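PDB 2B6N: proteinase K from Serratia sp., which hydrolyses internal peptide bonds of proteins, as a calcium-binding serine endopeptidase of the subtilase (S8) family from a psychrotrophic bacterium. Local coordinates for residues 5-10 / 205-210; 36-41 / 94-99; 125-130 / 149-154; 138-143 / 166-171; 199-204 / 272-277. One frame throughout, in Å; residues are numbered along the deposited sequence.

Interactions 2, 3 and 5 all lie on the seven-stranded parallel sheet of the subtilase domain. Interactions 2 and 3, with centres about 12 Å apart, use neighbouring strands near its middle, where 34-39 pairs with 125-129; interaction 5 lies at the outermost strand 199-202, about 22 Å from interaction 2 between centres. Interaction 4 borders interaction 3 through Met129 and Val143, and along the chain the segments of the two alternate. Interaction 1 spans most of the chain, from the N-terminal helix 8-13 to strand 206-209, and meets interaction 5 where Trp8 packs on Pro202. Interactions 2 and 3 thus lie around the predicted charge-relay aspartate, whereas 1 and 5 meet near the N-terminal calcium-binding region.

Interaction 1: residues 5-10 / 205-210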
# COMPACT_ATOMS: atom_id res chain seq x y z
N SER A 5 13.49 16.14 7.12
CA SER A 5 14.29 14.92 6.98
C SER A 5 13.48 13.62 6.93
O SER A 5 13.83 12.64 7.61
CB SER A 5 15.38 14.85 8.08
OG SER A 5 16.32 15.92 7.91
N PRO A 6 12.43 13.57 6.08
CA PRO A 6 11.69 12.33 5.92
C PRO A 6 12.49 11.32 5.11
O PRO A 6 13.44 11.70 4.42
CB PRO A 6 10.44 12.79 5.15
CG PRO A 6 10.94 13.88 4.27
CD PRO A 6 11.94 14.62 5.16
N THR A 7 12.12 10.05 5.21
CA THR A 7 12.67 9.04 4.31
C THR A 7 12.25 9.42 2.88
O THR A 7 11.29 10.17 2.70
CB THR A 7 12.21 7.63 4.75
OG1 THR A 7 12.97 6.65 4.04
CG2 THR A 7 10.68 7.43 4.54
N TRP A 8 12.98 8.91 1.87
CA TRP A 8 12.86 9.43 0.50
C TRP A 8 11.50 9.23 -0.14
O TRP A 8 11.03 10.10 -0.87
CB TRP A 8 13.99 8.92 -0.43
CG TRP A 8 13.71 7.64 -1.19
CD1 TRP A 8 14.10 6.37 -0.82
CD2 TRP A 8 12.98 7.49 -2.42
NE1 TRP A 8 13.69 5.46 -1.76
CE2 TRP A 8 12.98 6.11 -2.74
CE3 TRP A 8 12.32 8.39 -3.28
CZ2 TRP A 8 12.36 5.60 -3.90
CZ3 TRP A 8 11.68 7.88 -4.42
CH2 TRP A 8 11.72 6.49 -4.72
N GLY A 9 10.87 8.08 0.12
CA GLY A 9 9.59 7.75 -0.51
C GLY A 9 8.54 8.81 -0.26
O GLY A 9 7.98 9.39 -1.20
N ILE A 10 8.26 9.05 1.03
CA ILE A 10 7.28 10.06 1.40
C ILE A 10 7.76 11.48 1.02
O ILE A 10 6.95 12.32 0.66
CB ILE A 10 6.84 9.96 2.90
CG1 ILE A 10 7.99 10.28 3.86
CG2 ILE A 10 6.23 8.57 3.18
CD1 ILE A 10 7.58 10.18 5.33
N SER A 205 14.33 0.82 -2.14
CA SER A 205 15.05 1.26 -0.92
C SER A 205 14.19 2.17 -0.03
O SER A 205 14.51 3.33 0.21
CB SER A 205 16.39 1.94 -1.25
OG SER A 205 17.27 1.02 -1.89
N ILE A 206 13.06 1.61 0.42
CA ILE A 206 12.08 2.32 1.25
C ILE A 206 12.32 1.95 2.71
O ILE A 206 12.34 0.77 3.06
CB ILE A 206 10.62 1.92 0.85
CG1 ILE A 206 10.32 2.32 -0.62
CG2 ILE A 206 9.58 2.51 1.86
CD1 ILE A 206 10.54 3.83 -0.93
N THR A 207 12.49 2.96 3.56
CA THR A 207 12.67 2.72 4.99
C THR A 207 11.35 2.82 5.73
O THR A 207 10.53 3.74 5.47
CB THR A 207 13.68 3.70 5.61
OG1 THR A 207 14.91 3.66 4.86
CG2 THR A 207 13.96 3.29 7.07
N SER A 208 11.14 1.89 6.66
CA SER A 208 9.91 1.84 7.46
C SER A 208 10.14 0.97 8.70
O SER A 208 11.26 0.53 8.94
CB SER A 208 8.74 1.29 6.62
OG SER A 208 7.50 1.47 7.28
N SER A 209 9.09 0.73 9.47
CA SER A 209 9.14 -0.07 10.68
C SER A 209 9.41 -1.55 10.36
O SER A 209 9.21 -1.99 9.23
CB SER A 209 7.81 0.08 11.43
OG SER A 209 6.76 0.16 10.48
N TRP A 210 9.87 -2.30 11.36
CA TRP A 210 10.19 -3.72 11.20
C TRP A 210 9.83 -4.43 12.50
O TRP A 210 9.72 -3.79 13.55
CB TRP A 210 11.68 -3.90 10.89
CG TRP A 210 12.10 -5.29 10.39
CD1 TRP A 210 12.94 -6.19 11.01
CD2 TRP A 210 11.72 -5.89 9.15
NE1 TRP A 210 13.09 -7.32 10.23
CE2 TRP A 210 12.36 -7.15 9.07
CE3 TRP A 210 10.89 -5.47 8.09
CZ2 TRP A 210 12.19 -8.01 7.98
CZ3 TRP A 210 10.75 -6.32 6.98
CH2 TRP A 210 11.40 -7.59 6.95
O HOH W 1 11.57 5.58 1.85
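Thr7 holds OG1 anti to its backbone N (chi1 -168°), which sets the hydroxyl against CB of Thr207 at 3.4 Å, while the methyl CG2 of Thr7 lies near Thr207 O. On Ile206 both side-chain torsions turn the same way, near -60°, and swing CD1 up to the indole of Trp8. These groups join the start of helix 8-13 to strand 206-209, half of a two-stranded antiparallel sheet with 217-220 in the subtilase fold. The isoleucine crosses the tryptophan at about a right angle, its CD1 lying 3.6 Å from Trp8 NE1 and 3.8 Å from CE2. The same methyl comes to 4.1 Å from CA of Gly9, a close approach possible because no side chain stands there. The indole N-H is shared: its stronger partner is the carbonyl O of Ser204, and NE1 also makes a weak bond of 3.0 Å to Ser205 O, which lies in the ring plane at the edge. Thr7 occupies the N-cap position, yet its hydroxyl does not cap the helix; a water works there instead, bonded to Thr7 OG1, accepting from Gly9 N and reaching across to the strand. The first turn of the helix is thus tied to the strand through solvent. Asp11, a calcium ligand, follows in the same helix, its side chain about 5 Å from that of Trp8. On the strand, the hydroxyl of Thr207 is turned to Thr219 of the partner strand, while Thr207 N donates to the water at 3.3 Å.

Interaction 2: residues 36-41 / 94-99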
# COMPACT_ATOMS: atom_id res chain seq x y z
N PHE A 36 -6.63 -1.40 6.19
CA PHE A 36 -6.50 -2.84 6.42
C PHE A 36 -5.26 -3.37 5.69
O PHE A 36 -5.13 -3.25 4.47
CB PHE A 36 -7.78 -3.54 5.95
CG PHE A 36 -8.98 -3.19 6.79
CD1 PHE A 36 -9.82 -2.12 6.44
CD2 PHE A 36 -9.26 -3.92 7.94
CE1 PHE A 36 -10.94 -1.78 7.24
CE2 PHE A 36 -10.38 -3.60 8.74
CZ PHE A 36 -11.21 -2.53 8.40
N VAL A 37 -4.34 -3.96 6.45
CA VAL A 37 -3.08 -4.40 5.88
C VAL A 37 -3.13 -5.92 5.75
O VAL A 37 -3.02 -6.63 6.74
CB VAL A 37 -1.89 -3.95 6.75
CG1 VAL A 37 -0.56 -4.42 6.12
CG2 VAL A 37 -1.91 -2.42 6.91
N ILE A 38 -3.36 -6.39 4.52
CA ILE A 38 -3.51 -7.83 4.26
C ILE A 38 -2.13 -8.37 3.90
O ILE A 38 -1.64 -8.10 2.81
CB ILE A 38 -4.53 -8.09 3.11
CG1 ILE A 38 -5.88 -7.41 3.43
CG2 ILE A 38 -4.68 -9.63 2.86
CD1 ILE A 38 -6.90 -7.38 2.26
N ASP A 39 -1.49 -9.08 4.82
CA ASP A 39 -0.04 -9.27 4.72
C ASP A 39 0.40 -10.30 5.77
O ASP A 39 -0.38 -11.20 6.15
CB ASP A 39 0.65 -7.90 4.95
CG ASP A 39 1.95 -7.75 4.19
OD1 ASP A 39 2.92 -8.51 4.50
OD2 ASP A 39 2.02 -6.86 3.30
N THR A 40 1.64 -10.17 6.24
CA THR A 40 2.22 -11.13 7.19
C THR A 40 1.82 -10.86 8.64
O THR A 40 2.30 -11.54 9.55
CB THR A 40 3.77 -11.15 7.12
OG1 THR A 40 4.29 -9.87 7.50
CG2 THR A 40 4.27 -11.53 5.72
N GLY A 41 0.95 -9.87 8.85
CA GLY A 41 0.57 -9.42 10.19
C GLY A 41 1.23 -8.06 10.45
O GLY A 41 1.94 -7.56 9.60
N VAL A 94 -5.28 -1.84 10.78
CA VAL A 94 -5.80 -3.16 11.15
C VAL A 94 -5.06 -4.26 10.39
O VAL A 94 -5.08 -4.33 9.16
CB VAL A 94 -7.34 -3.28 10.94
CG1 VAL A 94 -7.82 -4.72 11.28
CG2 VAL A 94 -8.09 -2.28 11.76
N GLY A 95 -4.40 -5.14 11.14
CA GLY A 95 -3.69 -6.27 10.54
C GLY A 95 -4.61 -7.43 10.18
O GLY A 95 -5.41 -7.90 11.01
N VAL A 96 -4.51 -7.86 8.93
CA VAL A 96 -5.22 -9.05 8.45
C VAL A 96 -4.14 -10.00 7.96
O VAL A 96 -3.57 -9.80 6.89
CB VAL A 96 -6.25 -8.69 7.34
CG1 VAL A 96 -7.05 -9.93 6.93
CG2 VAL A 96 -7.20 -7.63 7.87
N ARG A 97 -3.82 -11.00 8.78
CA ARG A 97 -2.68 -11.87 8.47
C ARG A 97 -3.07 -13.05 7.57
O ARG A 97 -3.83 -13.96 7.97
CB ARG A 97 -1.97 -12.33 9.77
CG ARG A 97 -0.85 -13.35 9.52
CD ARG A 97 -0.08 -13.65 10.81
NE ARG A 97 1.09 -14.50 10.57
CZ ARG A 97 1.34 -15.68 11.15
NH1 ARG A 97 0.50 -16.21 12.03
NH2 ARG A 97 2.44 -16.33 10.83
N VAL A 98 -2.53 -13.02 6.35
CA VAL A 98 -2.81 -14.07 5.37
C VAL A 98 -1.52 -14.73 4.86
O VAL A 98 -1.57 -15.66 4.03
CB VAL A 98 -3.66 -13.57 4.18
CG1 VAL A 98 -4.98 -12.99 4.68
CG2 VAL A 98 -2.90 -12.53 3.33
N LEU A 99 -0.39 -14.24 5.37
CA LEU A 99 0.91 -14.75 4.95
C LEU A 99 1.65 -15.19 6.18
O LEU A 99 1.57 -14.52 7.21
CB LEU A 99 1.71 -13.65 4.22
CG LEU A 99 1.09 -13.05 2.95
CD1 LEU A 99 2.06 -12.06 2.31
CD2 LEU A 99 0.70 -14.17 1.98
O HOH W 2 3.83 -13.70 9.45
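Phe36 CD2 lies 4.2 Å from Val96 CG2, which sits at the ring edge near its plane, while Val94 CB approaches the same ring atom, Phe36 CD2, obliquely at 3.6 Å. The second flat group, the guanidinium of Arg97, has the carbonyl O of Thr40 at its edge; NE makes a weak bond to that oxygen, and a water bridges the two, donating to Thr40 O and accepting from NE. Both belong to neighbouring parallel strands, 34-39 and 92-97, of the central subtilase sheet. Val37 N bonds Val94 O at 2.8 Å, Val96 N bonds Val37 O, and Asp39 N bonds Val96 O. Phe36, Ile38, Val94 and Val96 share the face covered by helix 107-120; Val37 and Asp39 point to the other, toward helix 72-81. Ile38 CG2 presses on Val98 CG2 at 3.4 Å, closer than usual van der Waals contact. Where the strands end, Asp39 O takes two N-H groups. Val98 N comes nearly along the C=O axis, 2.8 Å from Asp39 O. Leu99 N stands 49° above the carbonyl plane, 3.1 Å from Asp39 O. Beyond them Thr40 CG2 packs on Leu99 CB. Asp39 is the predicted charge-relay aspartate. Its OD1 receives Thr40 N on the anti lone pair at 2.7 Å and also binds ND1 of His72, while Arg97 NH1 forms salt bridges with Asp58 and Asp61. With its carbonyl held by two donors and its carboxylate oxygen by the next N-H, Asp39 is probably fixed in place to orient His72.

Interaction 3: residues 125-130 / 149-154; sequences AVANMS and AGITFV
A beta-alpha-beta crossover of the subtilase sheet brings these strands together: 125-129 leads through helix 137-148 to 152-156, which lies parallel beside it, the local axes 4.7 Å apart. The backbone ladder runs from a weak bond between Thr152 N and Ala125 O through Ala127 N to Thr152 O and Val154 N to Ala127 O, and closes with Met129 N on Val154 O at 2.8 Å. On the face toward helices 107-120 and 137-148, Ala127 CB sits over the centre of the Phe153 ring, a CH-pi contact with CB 3.6 Å from the centroid and only 10° off the normal. Met129 reaches the same ring in its plane: with CG anti to the carbonyl carbon (chi1 -62°) and chi2 extended (-174°), SD comes to the edge, 3.8 Å from Phe153 CD2, a Met-aromatic contact. At the N-terminal end of the pairing Ile151 CG1 packs against Ala125 CB. Val126 CG2 and Val154 CG2 meet obliquely at 4.0 Å on the other face, where Asn128 also points; its side chain is about 5 Å from that of the predicted catalytic Asp39. Gly150 closes helix 137-148 with a Schellman motif, and two waters link this end to Ala125. One joins Ala125 O to Thr152 OG1; the second accepts from Ala125 N and donates to Gly150 O at 2.6 Å.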
# COMPACT_ATOMS: atom_id res chain seq x y z
N ALA A 125 -12.62 3.37 4.49
CA ALA A 125 -11.70 2.25 4.60
C ALA A 125 -10.87 2.08 3.35
O ALA A 125 -11.36 2.25 2.25
CB ALA A 125 -12.48 0.93 4.88
N VAL A 126 -9.60 1.71 3.54
CA VAL A 126 -8.73 1.32 2.43
C VAL A 126 -8.09 -0.01 2.82
O VAL A 126 -7.84 -0.26 4.01
CB VAL A 126 -7.64 2.40 2.13
CG1 VAL A 126 -6.68 2.60 3.29
CG2 VAL A 126 -6.84 2.04 0.88
N ALA A 127 -7.83 -0.87 1.84
CA ALA A 127 -7.14 -2.14 2.10
C ALA A 127 -5.92 -2.18 1.21
O ALA A 127 -5.99 -1.80 0.05
CB ALA A 127 -8.05 -3.34 1.84
N ASN A 128 -4.80 -2.65 1.76
CA ASN A 128 -3.57 -2.80 1.00
C ASN A 128 -3.20 -4.27 0.86
O ASN A 128 -3.20 -5.00 1.85
CB ASN A 128 -2.42 -2.08 1.71
CG ASN A 128 -1.12 -2.14 0.92
OD1 ASN A 128 -0.26 -3.03 1.13
ND2 ASN A 128 -0.99 -1.22 -0.02
N MET A 129 -2.87 -4.68 -0.37
CA MET A 129 -2.39 -6.03 -0.64
C MET A 129 -1.02 -6.01 -1.30
O MET A 129 -0.92 -6.00 -2.53
CB MET A 129 -3.39 -6.77 -1.54
CG MET A 129 -4.77 -6.94 -0.90
SD MET A 129 -5.85 -7.97 -1.93
CE MET A 129 -5.11 -9.58 -1.74
N SER A 130 0.03 -6.00 -0.47
CA SER A 130 1.41 -6.14 -0.95
C SER A 130 1.79 -7.62 -1.08
O SER A 130 2.63 -8.15 -0.34
CB SER A 130 2.38 -5.41 0.01
OG SER A 130 2.21 -3.99 -0.13
N ALA A 149 -18.35 -3.28 -2.49
CA ALA A 149 -18.90 -3.10 -1.15
C ALA A 149 -18.41 -1.83 -0.46
O ALA A 149 -18.79 -1.55 0.68
CB ALA A 149 -18.60 -4.35 -0.28
N GLY A 150 -17.58 -1.05 -1.14
CA GLY A 150 -17.20 0.28 -0.68
C GLY A 150 -15.80 0.47 -0.11
O GLY A 150 -15.51 1.52 0.46
N ILE A 151 -14.94 -0.53 -0.24
CA ILE A 151 -13.57 -0.43 0.30
C ILE A 151 -12.60 -0.29 -0.86
O ILE A 151 -12.57 -1.13 -1.75
CB ILE A 151 -13.18 -1.65 1.18
CG1 ILE A 151 -14.11 -1.77 2.41
CG2 ILE A 151 -11.73 -1.56 1.64
CD1 ILE A 151 -15.11 -2.92 2.32
N THR A 152 -11.82 0.78 -0.83
CA THR A 152 -10.79 1.00 -1.83
C THR A 152 -9.68 -0.03 -1.61
O THR A 152 -9.12 -0.09 -0.52
CB THR A 152 -10.21 2.44 -1.71
OG1 THR A 152 -11.27 3.39 -1.95
CG2 THR A 152 -9.05 2.68 -2.69
N PHE A 153 -9.38 -0.84 -2.64
CA PHE A 153 -8.25 -1.78 -2.61
C PHE A 153 -7.06 -1.31 -3.43
O PHE A 153 -7.20 -0.92 -4.60
CB PHE A 153 -8.68 -3.17 -3.10
CG PHE A 153 -9.18 -4.05 -2.02
CD1 PHE A 153 -10.36 -3.75 -1.36
CD2 PHE A 153 -8.47 -5.17 -1.65
CE1 PHE A 153 -10.82 -4.56 -0.35
CE2 PHE A 153 -8.92 -6.00 -0.64
CZ PHE A 153 -10.10 -5.69 0.01
N VAL A 154 -5.89 -1.39 -2.82
CA VAL A 154 -4.64 -0.95 -3.43
C VAL A 154 -3.69 -2.14 -3.35
O VAL A 154 -3.54 -2.74 -2.28
CB VAL A 154 -4.03 0.26 -2.67
CG1 VAL A 154 -2.73 0.73 -3.37
CG2 VAL A 154 -5.03 1.43 -2.58
O HOH W 3 -12.80 3.62 0.37
O HOH W 4 -14.79 3.00 2.42

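Interaction 4: residues 138-143 / 166-171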
# COMPACT_ATOMS: atom_id res chain seq x y z
N ALA A 138 -10.79 -16.28 -9.05
CA ALA A 138 -11.35 -16.37 -7.69
C ALA A 138 -10.83 -15.23 -6.81
O ALA A 138 -11.61 -14.57 -6.08
CB ALA A 138 -11.03 -17.75 -7.06
N THR A 139 -9.52 -14.98 -6.88
CA THR A 139 -8.92 -13.88 -6.15
C THR A 139 -9.43 -12.52 -6.65
O THR A 139 -9.80 -11.65 -5.86
CB THR A 139 -7.38 -13.91 -6.22
OG1 THR A 139 -6.90 -15.16 -5.70
CG2 THR A 139 -6.78 -12.75 -5.37
N ASP A 140 -9.44 -12.35 -7.97
CA ASP A 140 -9.95 -11.12 -8.58
C ASP A 140 -11.41 -10.83 -8.20
O ASP A 140 -11.77 -9.69 -7.91
CB ASP A 140 -9.82 -11.20 -10.11
CG ASP A 140 -8.39 -11.44 -10.59
OD1 ASP A 140 -7.43 -11.19 -9.83
OD2 ASP A 140 -8.25 -11.87 -11.75
N ASP A 141 -12.25 -11.87 -8.19
CA ASP A 141 -13.65 -11.72 -7.81
C ASP A 141 -13.79 -11.23 -6.39
O ASP A 141 -14.66 -10.39 -6.09
CB ASP A 141 -14.40 -13.04 -7.92
CG ASP A 141 -14.70 -13.45 -9.36
OD1 ASP A 141 -14.58 -12.61 -10.29
OD2 ASP A 141 -15.03 -14.63 -9.53
N ALA A 142 -12.97 -11.78 -5.49
CA ALA A 142 -13.06 -11.39 -4.09
C ALA A 142 -12.68 -9.91 -3.93
O ALA A 142 -13.31 -9.19 -3.18
CB ALA A 142 -12.21 -12.29 -3.18
N VAL A 143 -11.63 -9.49 -4.65
CA VAL A 143 -11.20 -8.08 -4.62
C VAL A 143 -12.29 -7.16 -5.19
O VAL A 143 -12.66 -6.16 -4.57
CB VAL A 143 -9.87 -7.84 -5.39
CG1 VAL A 143 -9.58 -6.32 -5.51
CG2 VAL A 143 -8.72 -8.53 -4.68
N ASN A 166 -0.55 -10.45 -15.87
CA ASN A 166 -0.40 -11.89 -15.74
C ASN A 166 -0.59 -12.42 -14.32
O ASN A 166 -0.45 -13.63 -14.08
CB ASN A 166 0.97 -12.33 -16.26
CG ASN A 166 0.96 -13.75 -16.74
OD1 ASN A 166 0.05 -14.15 -17.48
ND2 ASN A 166 1.94 -14.54 -16.32
N TYR A 167 -0.89 -11.51 -13.37
CA TYR A 167 -0.84 -11.84 -11.94
C TYR A 167 -2.09 -11.35 -11.22
O TYR A 167 -2.69 -10.36 -11.64
CB TYR A 167 0.40 -11.22 -11.28
CG TYR A 167 1.69 -11.57 -12.00
CD1 TYR A 167 2.25 -10.68 -12.91
CD2 TYR A 167 2.31 -12.80 -11.80
CE1 TYR A 167 3.43 -11.01 -13.59
CE2 TYR A 167 3.46 -13.14 -12.47
CZ TYR A 167 4.02 -12.23 -13.36
OH TYR A 167 5.17 -12.57 -14.02
N SER A 168 -2.47 -12.04 -10.14
CA SER A 168 -3.57 -11.63 -9.27
C SER A 168 -3.06 -11.37 -7.85
O SER A 168 -2.23 -12.12 -7.35
CB SER A 168 -4.66 -12.72 -9.21
OG SER A 168 -5.34 -12.82 -10.46
N PRO A 169 -3.61 -10.34 -7.17
CA PRO A 169 -4.71 -9.47 -7.64
C PRO A 169 -4.32 -8.29 -8.54
O PRO A 169 -5.19 -7.45 -8.84
CB PRO A 169 -5.30 -8.95 -6.33
CG PRO A 169 -4.10 -8.78 -5.44
CD PRO A 169 -3.24 -10.03 -5.77
N ALA A 170 -3.06 -8.21 -8.97
CA ALA A 170 -2.60 -7.11 -9.85
C ALA A 170 -3.55 -6.80 -11.03
O ALA A 170 -3.82 -5.61 -11.34
CB ALA A 170 -1.17 -7.37 -10.37
N ARG A 171 -4.06 -7.84 -11.67
CA ARG A 171 -4.87 -7.66 -12.88
C ARG A 171 -6.33 -7.34 -12.57
O ARG A 171 -7.09 -6.96 -13.49
CB ARG A 171 -4.78 -8.92 -13.77
CG ARG A 171 -5.59 -10.08 -13.21
CD ARG A 171 -5.45 -11.37 -14.06
NE ARG A 171 -6.56 -12.27 -13.71
CZ ARG A 171 -7.03 -13.27 -14.45
NH1 ARG A 171 -6.54 -13.57 -15.64
NH2 ARG A 171 -8.05 -13.99 -13.98
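Asp140 and Arg171 cross at about a right angle, their carboxylate and guanidinium planes 44° apart. Arg171 NE points its N-H at the syn lone pair of Asp140 OD2 at 2.6 Å, forming a salt bridge; that oxygen lies close to the guanidinium plane, and Arg171 NH2 adds a weak bond to it. Arg171 begins with CG wedged between backbone N and carbonyl carbon (chi1 75°) and then runs extended to NE, which carries the group over to the helix. The other oxygen, OD1 of Asp140, receives the hydroxyl OG of Ser168 at 2.7 Å, from the syn side but tilted 27° out of the carboxylate plane; Ser168 OG itself accepts from Ser136 N. Helix 137-148 of the subtilase domain is thus clasped to the turn after strand 167-168, which holds a cis peptide between Ser168 and Pro169. As in related subtilases, this cis-proline is probably near the substrate-binding cleft; its side chain is about 10 Å from that of the predicted nucleophile Ser224. Beside the charged pair the contact is apolar: Val143 CG2 meets Pro169 CB at 3.8 Å, crossing at about a right angle, and Thr139 CG2 approaches the same CB obliquely at 4.2 Å.

Interaction 5: residues 199-204 / 272-277. With SO4 (sulfate ion), chain D.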
# COMPACT_ATOMS: atom_id res chain seq x y z
N ILE A 199 -0.96 3.46 -11.39
CA ILE A 199 -0.11 4.55 -10.88
C ILE A 199 1.25 3.96 -10.49
O ILE A 199 1.37 2.74 -10.29
CB ILE A 199 -0.80 5.25 -9.67
CG1 ILE A 199 -0.22 6.64 -9.37
CG2 ILE A 199 -0.80 4.33 -8.42
CD1 ILE A 199 -1.16 7.52 -8.57
N TYR A 200 2.26 4.82 -10.40
CA TYR A 200 3.58 4.46 -9.92
C TYR A 200 3.81 5.18 -8.58
O TYR A 200 3.27 6.28 -8.34
CB TYR A 200 4.64 4.92 -10.91
CG TYR A 200 5.02 3.92 -11.98
CD1 TYR A 200 4.58 4.07 -13.30
CD2 TYR A 200 5.83 2.83 -11.67
CE1 TYR A 200 4.93 3.14 -14.29
CE2 TYR A 200 6.20 1.90 -12.66
CZ TYR A 200 5.75 2.08 -13.97
OH TYR A 200 6.14 1.15 -14.91
N ALA A 201 4.61 4.57 -7.71
CA ALA A 201 4.95 5.14 -6.41
C ALA A 201 6.35 4.66 -6.00
O ALA A 201 6.81 3.62 -6.50
CB ALA A 201 3.90 4.73 -5.35
N PRO A 202 7.05 5.41 -5.12
CA PRO A 202 8.36 4.97 -4.62
C PRO A 202 8.35 3.56 -4.07
O PRO A 202 7.55 3.24 -3.17
CB PRO A 202 8.66 5.96 -3.50
CG PRO A 202 8.03 7.24 -4.01
CD PRO A 202 6.68 6.72 -4.56
N GLY A 203 9.25 2.72 -4.58
CA GLY A 203 9.32 1.34 -4.11
C GLY A 203 10.72 0.78 -3.93
O GLY A 203 10.87 -0.25 -3.28
N SER A 204 11.73 1.45 -4.48
CA SER A 204 13.12 1.00 -4.27
C SER A 204 13.73 1.65 -3.00
O SER A 204 13.64 2.87 -2.83
CB SER A 204 13.99 1.31 -5.50
OG SER A 204 13.65 0.53 -6.64
N LYS A 272 1.96 8.18 -14.45
CA LYS A 272 1.40 8.92 -13.34
C LYS A 272 2.19 8.55 -12.10
O LYS A 272 2.31 7.37 -11.76
CB LYS A 272 -0.08 8.58 -13.12
CG LYS A 272 -1.00 9.00 -14.30
CD LYS A 272 -2.47 8.84 -13.92
CE LYS A 272 -3.42 9.19 -15.08
NZ LYS A 272 -3.62 8.02 -16.00
N LEU A 273 2.73 9.57 -11.44
CA LEU A 273 3.49 9.35 -10.21
C LEU A 273 2.67 9.87 -9.04
O LEU A 273 2.18 10.99 -9.07
CB LEU A 273 4.87 9.99 -10.28
CG LEU A 273 5.75 9.89 -9.04
CD1 LEU A 273 6.20 8.43 -8.71
CD2 LEU A 273 6.97 10.83 -9.16
N LEU A 274 2.53 9.05 -8.00
CA LEU A 274 1.75 9.38 -6.81
C LEU A 274 2.06 10.78 -6.27
O LEU A 274 3.24 11.15 -6.12
CB LEU A 274 2.02 8.34 -5.71
CG LEU A 274 1.24 8.52 -4.41
CD1 LEU A 274 -0.27 8.38 -4.63
CD2 LEU A 274 1.73 7.51 -3.38
N PHE A 275 1.00 11.54 -6.01
CA PHE A 275 1.11 12.90 -5.44
C PHE A 275 0.10 13.02 -4.30
O PHE A 275 -1.09 12.70 -4.48
CB PHE A 275 0.90 13.97 -6.53
CG PHE A 275 1.08 15.38 -6.04
CD1 PHE A 275 2.36 15.91 -5.85
CD2 PHE A 275 -0.04 16.19 -5.76
CE1 PHE A 275 2.54 17.22 -5.40
CE2 PHE A 275 0.13 17.50 -5.29
CZ PHE A 275 1.42 18.02 -5.12
N SER A 276 0.56 13.46 -3.12
CA SER A 276 -0.27 13.35 -1.92
C SER A 276 -1.15 14.56 -1.59
O SER A 276 -1.99 14.49 -0.69
CB SER A 276 0.63 13.05 -0.71
OG SER A 276 1.52 14.14 -0.51
N LEU A 277 -0.91 15.69 -2.27
CA LEU A 277 -1.59 16.94 -1.94
C LEU A 277 -2.74 17.26 -2.87
O LEU A 277 -2.78 16.77 -4.00
CB LEU A 277 -0.59 18.10 -1.89
CG LEU A 277 0.64 17.91 -0.99
CD1 LEU A 277 1.47 19.19 -0.95
CD2 LEU A 277 0.28 17.46 0.42
S SO4 D . 16.46 -0.79 -8.78
O1 SO4 D . 17.77 -0.14 -8.66
O2 SO4 D . 16.62 -2.23 -8.99
O3 SO4 D . 15.77 -0.25 -9.96
O4 SO4 D . 15.75 -0.60 -7.52
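Tyr200 O is gripped by the 272-277 segment from two atoms: Leu274 N makes a hydrogen bond of 2.9 Å (162° at the hydrogen), and CA of Leu273 adds a CA-H...O contact at 3.6 Å. The N-H of the same tyrosine donates from Tyr200 N to Lys272 O, also at 2.9 Å. These two bonds form a single backbone bridge, Tyr200 with Leu273, by which the C-terminal segment is laid along strand 199-202, the outermost strand of the parallel subtilase sheet. Around the bridge the side chains close in. Ile199 CG1 stands anti to its backbone N (chi1 -162°), which brings it 3.6 Å from Lys272 O and carries CD1 forward to Leu274 CA at 3.9 Å. Leu274 meets its neighbours with its two methyls: CD1 touches Ile199 CD1, and CD2 lies 4.0 Å from Ala201 CB. Leu273 turns its CD1 back against Tyr200 O at 3.7 Å, covering the carbonyl that the next N-H holds. The tyrosine ring, with Lys272 O near its edge, extends past the contact, and its hydroxyl is bonded to Ala265 O. At the far end of the strand segment, Ser204 OG binds a sulfate, probably from the crystallisation liquor, which Ser189 also holds. Strand 176-181 flanks 199-202 within the sheet, helix 223-240 covers Ile199 and Ala201 through Val230, and Leu274 touches both His229 of that helix and Ile13 of helix 8-13.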